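PDB 6GRH: microcin B17-processing protein McbB from Escherichia coli str. K-12 substr. MG1655, which helps convert the inactive precursor peptide of the antibiotic microcin B17 into its active form, as a component of the synthetase that installs thiazole and oxazole rings. Local coordinates for residues I57-L62 / K75-L80; F168-Y173 / P191-H196. All coordinates share one frame; numbering follows the deposited sequence.

Contact 1 of 2, residues I57-L62 / K75-L80; sequences ISEYLL and KGKEFL
The flat group of this contact is the carboxylate of E59, which K77 meets on a single oxygen. The ammonium NZ of K77 lies 3.1 Å from OE2 of E59, on the side of that oxygen facing E59 CG and somewhat off the carboxylate plane, whereas OE1 of E59 is 5.1 Å from the same NZ. The salt bridge is monodentate, through OE2 alone, and as a hydrogen bond it is weak. The stronger partner of K77 NZ is D63, one turn along the same helix as E59, so E59 is an auxiliary acid and the lysine probably shares its charge between the two. E59 gets there with CG anti to its backbone N (chi1 -172°) and a bend at chi2, and its chain crosses that of K77 at about a right angle. Beyond CG, K77 is extended, which carries its amine over L62 to E59. The segments belong to helices 59-68 and 73-82, consecutive in the chain and joined by a short turn; with helix 41-52 and the antiparallel strands beside them they are consistent with the winged-helix type of domain that recognises precursor peptides in this family. S58 N-caps the first helix, its OG taking a weak 3.1 Å bond from Y60 N. Beneath the charged pair the contact turns apolar. L62 uses both branches: CD2 rests 4.0 Å from CG of K77, on the aliphatic part of the lysine, and CD1 meets CD1 of L80 at 4.0 Å. Leucine suits both places because a branched apolar side chain fills a buried site, lined by I86 for both and by L47 and L50 for L80.

Contact 2 of 2, residues F168-Y173 / P191-H196; sequences FIQSYY and PCHFCH. With ZN (zinc ion), chain F.
The amide nitrogen NE2 of Q170, lying 3.5 Å from CB of H193, is gripped by a water at 3.2 Å, to which it donates, and by an aspartate, D181. D181 ties the site together, its OD2 bonding Q170 NE2 and H193 ND1 and its OD1 bonding Y172 OH, while Y157 OH holds Q170 OE1 and Y148 OH holds H193 NE2. The water passes the link on to the turn before the helix by donating to P191 O at 2.9 Å. A bend at chi2 (78°) folds the glutamine back and lays its amide against the H193 methylene, with the amide and imidazole planes 62° apart. Held at both nitrogens, the H193 ring points its CE1 edge at one face of Y172. This is an offset edge-to-face pair, its planes at 89° and its centroids 5.0 Å apart; CE1 of H193 comes within 3.4 Å of CE1 of Y172. Tyrosine suits the strand here because its ring offers a face to the histidine while its hydroxyl still finds a polar partner. At the start of helix 193-204, C192 occupies the N-cap, and its O accepts a straight 2.9 Å bond from H196 ND1, which approaches from above the carbonyl plane. The same turn carries the CxxC pair: C192 SG and C195 SG each bind zinc at 2.3 Å, and with C290 and C292 completing a four-cysteine site the metal is probably structural, fastening the C-terminal tail to this helix. If D181 is ionised, as is likely, it would accept from the glutamine, histidine and tyrosine and polarise all three.

Contacts 1 and 2 lie on opposite sides of the chain's centre, with centres 40 Å apart and nearest atoms about 23 Å apart, and they share no secondary-structure element. The pairing of 57-62 with 75-80 is helix against helix in the peripheral N-terminal domain and only partly buried: the charged pair lies on the more exposed side, over a leucine pair. The pairing of 168-173 with 191-196 joins a strand of the mixed sheet to a helix start, and all its touching residues are buried. There polar side chains are satisfied within the protein, by an aspartate, tyrosine hydroxyls and a water, and zinc-thiolate coordination adds a cross-link absent from contact 1.

Contact 1 of 2, residues I57-L62 / K75-L80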
ATOM      1  N   ILE B  57       2.246  37.332 -23.086  1.00 39.63           N
ATOM      2  CA  ILE B  57       2.219  38.610 -23.826  1.00 39.49           C
ATOM      3  C   ILE B  57       1.998  39.734 -22.843  1.00 39.20           C
ATOM      4  O   ILE B  57       1.206  39.606 -21.920  1.00 38.70           O
ATOM      5  CB  ILE B  57       1.139  38.640 -24.933  1.00 39.35           C
ATOM      6  CG1 ILE B  57       1.290  39.877 -25.824  1.00 41.33           C
ATOM      7  CG2 ILE B  57      -0.272  38.552 -24.358  1.00 38.96           C
ATOM      8  CD1 ILE B  57       0.218  39.992 -26.893  1.00 42.12           C
ATOM      9  N   SER B  58       2.720  40.829 -23.036  1.00 39.10           N
ATOM     10  CA  SER B  58       2.524  42.000 -22.223  1.00 40.30           C
ATOM     11  C   SER B  58       1.106  42.523 -22.447  1.00 40.52           C
ATOM     12  O   SER B  58       0.654  42.616 -23.593  1.00 39.84           O
ATOM     13  CB  SER B  58       3.522  43.090 -22.635  1.00 41.20           C
ATOM     14  OG  SER B  58       3.093  44.340 -22.152  1.00 42.68           O
ATOM     15  N   GLU B  59       0.423  42.884 -21.367  1.00 41.45           N
ATOM     16  CA  GLU B  59      -0.901  43.497 -21.485  1.00 41.91           C
ATOM     17  C   GLU B  59      -0.894  44.757 -22.340  1.00 40.91           C
ATOM     18  O   GLU B  59      -1.895  45.043 -23.020  1.00 40.81           O
ATOM     19  CB  GLU B  59      -1.537  43.747 -20.103  1.00 44.75           C
ATOM     20  CG  GLU B  59      -2.998  44.210 -20.158  1.00 46.93           C
ATOM     21  CD  GLU B  59      -3.854  43.750 -18.974  1.00 48.56           C
ATOM     22  OE1 GLU B  59      -3.304  43.433 -17.887  1.00 49.88           O
ATOM     23  OE2 GLU B  59      -5.104  43.711 -19.133  1.00 50.54           O
ATOM     24  N   TYR B  60       0.214  45.499 -22.319  0.50 41.35           N
ATOM     25  CA  TYR B  60       0.371  46.660 -23.171  0.50 41.92           C
ATOM     26  C   TYR B  60       0.253  46.306 -24.664  0.50 40.58           C
ATOM     27  O   TYR B  60      -0.416  47.023 -25.410  0.50 40.85           O
ATOM     28  CB  TYR B  60       1.707  47.369 -22.893  0.50 43.46           C
ATOM     29  CG  TYR B  60       1.799  48.113 -21.564  0.50 44.56           C
ATOM     30  CD1 TYR B  60       0.766  48.928 -21.117  0.50 45.37           C
ATOM     31  CD2 TYR B  60       2.944  48.017 -20.771  0.50 45.02           C
ATOM     32  CE1 TYR B  60       0.864  49.610 -19.911  0.50 46.39           C
ATOM     33  CE2 TYR B  60       3.051  48.697 -19.570  0.50 45.90           C
ATOM     34  CZ  TYR B  60       2.012  49.494 -19.145  0.50 46.66           C
ATOM     35  OH  TYR B  60       2.131  50.172 -17.949  0.50 47.70           O
ATOM     36  N   LEU B  61       0.897  45.213 -25.090  1.00 38.86           N
ATOM     37  CA  LEU B  61       0.823  44.769 -26.494  1.00 38.74           C
ATOM     38  C   LEU B  61      -0.562  44.204 -26.820  1.00 37.09           C
ATOM     39  O   LEU B  61      -1.042  44.382 -27.928  1.00 37.20           O
ATOM     40  CB  LEU B  61       1.896  43.729 -26.850  1.00 39.12           C
ATOM     41  CG  LEU B  61       3.355  44.181 -26.978  1.00 41.46           C
ATOM     42  CD1 LEU B  61       4.262  42.957 -26.937  1.00 42.44           C
ATOM     43  CD2 LEU B  61       3.600  45.032 -28.226  1.00 43.40           C
ATOM     44  N   LEU B  62      -1.180  43.523 -25.870  1.00 35.93           N
ATOM     45  CA  LEU B  62      -2.533  43.004 -26.089  1.00 35.99           C
ATOM     46  C   LEU B  62      -3.474  44.174 -26.354  1.00 36.69           C
ATOM     47  O   LEU B  62      -4.177  44.177 -27.357  1.00 37.07           O
ATOM     48  CB  LEU B  62      -3.017  42.163 -24.915  1.00 34.42           C
ATOM     49  CG  LEU B  62      -4.480  41.666 -25.043  1.00 34.33           C
ATOM     50  CD1 LEU B  62      -4.703  40.895 -26.337  1.00 34.21           C
ATOM     51  CD2 LEU B  62      -4.872  40.817 -23.871  1.00 33.49           C
ATOM     52  N   LYS B  75     -14.079  44.536 -23.552  1.00 39.03           N
ATOM     53  CA  LYS B  75     -14.939  43.536 -24.211  1.00 38.20           C
ATOM     54  C   LYS B  75     -14.098  42.486 -24.939  1.00 36.05           C
ATOM     55  O   LYS B  75     -14.389  41.310 -24.846  1.00 34.62           O
ATOM     56  CB  LYS B  75     -15.933  44.173 -25.165  1.00 39.33           C
ATOM     57  CG  LYS B  75     -16.949  45.071 -24.483  1.00 40.98           C
ATOM     58  CD  LYS B  75     -17.860  45.733 -25.496  1.00 42.13           C
ATOM     59  CE  LYS B  75     -18.584  46.914 -24.869  1.00 43.84           C
ATOM     60  NZ  LYS B  75     -19.554  47.525 -25.799  1.00 45.46           N
ATOM     61  N   GLY B  76     -13.045  42.926 -25.624  1.00 35.16           N
ATOM     62  CA  GLY B  76     -12.094  42.020 -26.271  1.00 34.00           C
ATOM     63  C   GLY B  76     -11.404  41.068 -25.311  1.00 33.12           C
ATOM     64  O   GLY B  76     -11.337  39.868 -25.570  1.00 31.06           O
ATOM     65  N   LYS B  77     -10.912  41.592 -24.193  1.00 34.29           N
ATOM     66  CA  LYS B  77     -10.256  40.774 -23.181  1.00 35.05           C
ATOM     67  C   LYS B  77     -11.190  39.739 -22.566  1.00 34.63           C
ATOM     68  O   LYS B  77     -10.808  38.583 -22.422  1.00 32.75           O
ATOM     69  CB  LYS B  77      -9.664  41.622 -22.078  1.00 36.96           C
ATOM     70  CG  LYS B  77      -8.302  42.172 -22.442  1.00 38.20           C
ATOM     71  CD  LYS B  77      -7.904  43.209 -21.421  1.00 39.99           C
ATOM     72  CE  LYS B  77      -6.714  43.995 -21.911  1.00 41.63           C
ATOM     73  NZ  LYS B  77      -6.652  45.336 -21.269  1.00 43.09           N
ATOM     74  N   GLU B  78     -12.402  40.176 -22.233  1.00 35.81           N
ATOM     75  CA  GLU B  78     -13.445  39.292 -21.700  1.00 36.68           C
ATOM     76  C   GLU B  78     -13.760  38.125 -22.655  1.00 34.20           C
ATOM     77  O   GLU B  78     -13.944  36.978 -22.225  1.00 32.77           O
ATOM     78  CB  GLU B  78     -14.725  40.095 -21.422  1.00 40.24           C
ATOM     79  CG  GLU B  78     -15.730  39.350 -20.566  1.00 43.16           C
ATOM     80  CD  GLU B  78     -17.008  40.145 -20.327  1.00 46.95           C
ATOM     81  OE1 GLU B  78     -17.181  41.271 -20.880  1.00 50.49           O
ATOM     82  OE2 GLU B  78     -17.855  39.626 -19.567  1.00 50.53           O
ATOM     83  N   PHE B  79     -13.827  38.431 -23.943  1.00 33.17           N
ATOM     84  CA  PHE B  79     -14.028  37.406 -24.973  1.00 31.67           C
ATOM     85  C   PHE B  79     -12.858  36.413 -24.986  1.00 30.50           C
ATOM     86  O   PHE B  79     -13.066  35.200 -24.973  1.00 29.21           O
ATOM     87  CB  PHE B  79     -14.206  38.057 -26.353  1.00 32.16           C
ATOM     88  CG  PHE B  79     -14.249  37.074 -27.484  1.00 31.50           C
ATOM     89  CD1 PHE B  79     -15.434  36.438 -27.819  1.00 31.85           C
ATOM     90  CD2 PHE B  79     -13.103  36.731 -28.166  1.00 31.36           C
ATOM     91  CE1 PHE B  79     -15.490  35.530 -28.851  1.00 31.11           C
ATOM     92  CE2 PHE B  79     -13.153  35.801 -29.198  1.00 31.05           C
ATOM     93  CZ  PHE B  79     -14.352  35.220 -29.545  1.00 30.80           C
ATOM     94  N   LEU B  80     -11.638  36.944 -24.998  1.00 29.82           N
ATOM     95  CA  LEU B  80     -10.444  36.115 -25.079  1.00 29.48           C
ATOM     96  C   LEU B  80     -10.286  35.229 -23.847  1.00 29.11           C
ATOM     97  O   LEU B  80      -9.841  34.103 -23.970  1.00 28.27           O
ATOM     98  CB  LEU B  80      -9.197  36.990 -25.281  1.00 29.65           C
ATOM     99  CG  LEU B  80      -9.142  37.747 -26.624  1.00 30.32           C
ATOM    100  CD1 LEU B  80      -8.030  38.784 -26.637  1.00 31.18           C
ATOM    101  CD2 LEU B  80      -8.993  36.803 -27.796  1.00 29.86           C
TER

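Contact 2 of 2, residues F168-Y173 / P191-H196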
ATOM      1  N   PHE B 168      15.262  21.076  -6.293  1.00 23.74           N
ATOM      2  CA  PHE B 168      15.780  20.145  -7.275  1.00 23.85           C
ATOM      3  C   PHE B 168      14.696  19.188  -7.710  1.00 24.15           C
ATOM      4  O   PHE B 168      13.838  18.784  -6.884  1.00 23.54           O
ATOM      5  CB  PHE B 168      16.907  19.279  -6.698  1.00 24.11           C
ATOM      6  CG  PHE B 168      18.037  20.046  -6.080  1.00 24.95           C
ATOM      7  CD1 PHE B 168      17.927  20.557  -4.786  1.00 25.44           C
ATOM      8  CD2 PHE B 168      19.202  20.234  -6.769  1.00 25.51           C
ATOM      9  CE1 PHE B 168      18.973  21.240  -4.192  1.00 26.17           C
ATOM     10  CE2 PHE B 168      20.262  20.910  -6.192  1.00 26.46           C
ATOM     11  CZ  PHE B 168      20.149  21.406  -4.896  1.00 26.90           C
ATOM     12  N   ILE B 169      14.788  18.779  -8.979  1.00 24.48           N
ATOM     13  CA  ILE B 169      14.053  17.630  -9.500  1.00 25.26           C
ATOM     14  C   ILE B 169      15.099  16.806 -10.193  1.00 24.79           C
ATOM     15  O   ILE B 169      16.017  17.365 -10.775  1.00 25.28           O
ATOM     16  CB  ILE B 169      12.961  18.056 -10.497  1.00 26.33           C
ATOM     17  CG1 ILE B 169      11.854  18.746  -9.716  1.00 28.04           C
ATOM     18  CG2 ILE B 169      12.394  16.850 -11.256  1.00 26.32           C
ATOM     19  CD1 ILE B 169      10.901  19.538 -10.561  1.00 29.60           C
ATOM     20  N   GLN B 170      14.997  15.492 -10.058  1.00 24.00           N
ATOM     21  CA  GLN B 170      15.911  14.568 -10.693  1.00 24.41           C
ATOM     22  C   GLN B 170      15.130  13.617 -11.540  1.00 24.12           C
ATOM     23  O   GLN B 170      14.097  13.094 -11.088  1.00 24.27           O
ATOM     24  CB  GLN B 170      16.704  13.748  -9.673  1.00 24.62           C
ATOM     25  CG  GLN B 170      17.485  14.529  -8.638  1.00 24.93           C
ATOM     26  CD  GLN B 170      16.665  15.098  -7.486  1.00 24.87           C
ATOM     27  OE1 GLN B 170      17.011  16.149  -6.959  1.00 25.80           O
ATOM     28  NE2 GLN B 170      15.647  14.396  -7.050  1.00 23.58           N
ATOM     29  N   SER B 171      15.644  13.334 -12.730  1.00 23.55           N
ATOM     30  CA  SER B 171      15.026  12.351 -13.613  1.00 23.36           C
ATOM     31  C   SER B 171      16.068  11.407 -14.204  1.00 23.41           C
ATOM     32  O   SER B 171      17.209  11.765 -14.417  1.00 23.65           O
ATOM     33  CB  SER B 171      14.164  13.037 -14.687  1.00 22.75           C
ATOM     34  OG  SER B 171      14.938  13.810 -15.571  1.00 22.98           O
ATOM     35  N   TYR B 172      15.671  10.159 -14.392  1.00 23.27           N
ATOM     36  CA  TYR B 172      16.599   9.058 -14.661  1.00 23.95           C
ATOM     37  C   TYR B 172      15.751   7.817 -15.003  1.00 24.04           C
ATOM     38  O   TYR B 172      14.517   7.845 -14.875  1.00 22.73           O
ATOM     39  CB  TYR B 172      17.528   8.801 -13.433  1.00 24.18           C
ATOM     40  CG  TYR B 172      16.768   8.582 -12.162  1.00 23.47           C
ATOM     41  CD1 TYR B 172      16.318   9.652 -11.406  1.00 23.38           C
ATOM     42  CD2 TYR B 172      16.412   7.302 -11.757  1.00 23.95           C
ATOM     43  CE1 TYR B 172      15.583   9.465 -10.259  1.00 23.33           C
ATOM     44  CE2 TYR B 172      15.668   7.099 -10.616  1.00 23.41           C
ATOM     45  CZ  TYR B 172      15.258   8.170  -9.873  1.00 23.31           C
ATOM     46  OH  TYR B 172      14.499   7.976  -8.769  1.00 23.57           O
ATOM     47  N   TYR B 173      16.421   6.758 -15.436  1.00 24.98           N
ATOM     48  CA  TYR B 173      15.782   5.557 -15.901  1.00 25.58           C
ATOM     49  C   TYR B 173      16.126   4.408 -14.978  1.00 26.39           C
ATOM     50  O   TYR B 173      17.231   4.302 -14.497  1.00 26.15           O
ATOM     51  CB  TYR B 173      16.179   5.262 -17.339  1.00 26.19           C
ATOM     52  CG  TYR B 173      15.792   6.385 -18.275  1.00 25.92           C
ATOM     53  CD1 TYR B 173      14.562   6.382 -18.931  1.00 25.46           C
ATOM     54  CD2 TYR B 173      16.647   7.483 -18.474  1.00 26.08           C
ATOM     55  CE1 TYR B 173      14.197   7.425 -19.786  1.00 25.31           C
ATOM     56  CE2 TYR B 173      16.297   8.531 -19.321  1.00 26.23           C
ATOM     57  CZ  TYR B 173      15.058   8.501 -19.975  1.00 25.80           C
ATOM     58  OH  TYR B 173      14.710   9.548 -20.799  1.00 26.09           O
ATOM     59  N   PRO B 191      11.482  15.160   0.659  1.00 25.40           N
ATOM     60  CA  PRO B 191      12.505  14.136   0.441  1.00 25.49           C
ATOM     61  C   PRO B 191      13.333  14.335  -0.804  1.00 25.30           C
ATOM     62  O   PRO B 191      12.819  14.716  -1.831  1.00 24.28           O
ATOM     63  CB  PRO B 191      11.699  12.830   0.322  1.00 25.30           C
ATOM     64  CG  PRO B 191      10.421  13.103   1.028  1.00 25.69           C
ATOM     65  CD  PRO B 191      10.137  14.553   0.712  1.00 25.53           C
ATOM     66  N   CYS B 192      14.605  13.986  -0.674  1.00 25.22           N
ATOM     67  CA  CYS B 192      15.584  14.141  -1.707  1.00 25.32           C
ATOM     68  C   CYS B 192      15.602  12.946  -2.659  1.00 23.88           C
ATOM     69  O   CYS B 192      14.829  12.015  -2.512  1.00 23.90           O
ATOM     70  CB  CYS B 192      16.939  14.356  -1.038  1.00 27.01           C
ATOM     71  SG  CYS B 192      17.780  12.843  -0.518  1.00 27.04           S
ATOM     72  N   HIS B 193      16.451  13.017  -3.670  1.00 23.24           N
ATOM     73  CA  HIS B 193      16.636  11.913  -4.605  1.00 23.26           C
ATOM     74  C   HIS B 193      16.912  10.551  -3.957  1.00 23.61           C
ATOM     75  O   HIS B 193      16.384   9.526  -4.388  1.00 22.81           O
ATOM     76  CB  HIS B 193      17.809  12.192  -5.499  1.00 23.36           C
ATOM     77  CG  HIS B 193      18.219  11.022  -6.314  1.00 23.12           C
ATOM     78  ND1 HIS B 193      17.433  10.514  -7.320  1.00 22.67           N
ATOM     79  CD2 HIS B 193      19.342  10.264  -6.280  1.00 23.61           C
ATOM     80  CE1 HIS B 193      18.055   9.480  -7.867  1.00 23.40           C
ATOM     81  NE2 HIS B 193      19.217   9.311  -7.261  1.00 23.49           N
ATOM     82  N   PHE B 194      17.764  10.543  -2.944  1.00 24.49           N
ATOM     83  CA  PHE B 194      18.176   9.281  -2.306  1.00 25.04           C
ATOM     84  C   PHE B 194      16.990   8.653  -1.557  1.00 24.73           C
ATOM     85  O   PHE B 194      16.815   7.433  -1.566  1.00 24.02           O
ATOM     86  CB  PHE B 194      19.456   9.486  -1.485  1.00 25.94           C
ATOM     87  CG  PHE B 194      20.622   9.858  -2.342  1.00 26.27           C
ATOM     88  CD1 PHE B 194      21.186   8.914  -3.201  1.00 26.72           C
ATOM     89  CD2 PHE B 194      21.076  11.167  -2.399  1.00 26.83           C
ATOM     90  CE1 PHE B 194      22.201   9.263  -4.068  1.00 27.50           C
ATOM     91  CE2 PHE B 194      22.124  11.523  -3.243  1.00 27.30           C
ATOM     92  CZ  PHE B 194      22.680  10.575  -4.084  1.00 27.88           C
ATOM     93  N   CYS B 195      16.116   9.497  -1.003  1.00 24.80           N
ATOM     94  CA  CYS B 195      14.856   9.027  -0.461  1.00 25.31           C
ATOM     95  C   CYS B 195      14.009   8.291  -1.508  1.00 24.61           C
ATOM     96  O   CYS B 195      13.374   7.273  -1.187  1.00 25.14           O
ATOM     97  CB  CYS B 195      14.061  10.170   0.180  1.00 26.11           C
ATOM     98  SG  CYS B 195      14.810  10.847   1.668  1.00 26.71           S
ATOM     99  N   HIS B 196      14.015   8.797  -2.741  1.00 24.12           N
ATOM    100  CA  HIS B 196      13.255   8.226  -3.849  1.00 24.01           C
ATOM    101  C   HIS B 196      13.849   6.921  -4.350  1.00 25.20           C
ATOM    102  O   HIS B 196      13.129   5.872  -4.441  1.00 24.69           O
ATOM    103  CB  HIS B 196      13.104   9.233  -5.001  1.00 23.18           C
ATOM    104  CG  HIS B 196      12.105  10.296  -4.712  1.00 22.93           C
ATOM    105  ND1 HIS B 196      12.389  11.391  -3.929  1.00 23.26           N
ATOM    106  CD2 HIS B 196      10.788  10.386  -5.026  1.00 22.77           C
ATOM    107  CE1 HIS B 196      11.305  12.138  -3.817  1.00 23.46           C
ATOM    108  NE2 HIS B 196      10.318  11.545  -4.465  1.00 23.08           N
TER
HETATM  109 ZN    ZN F 401      16.801  12.056   1.441  1.00 26.00          ZN
HETATM  110  O   HOH W   1      13.575  14.433  -4.662  1.00 23.14           O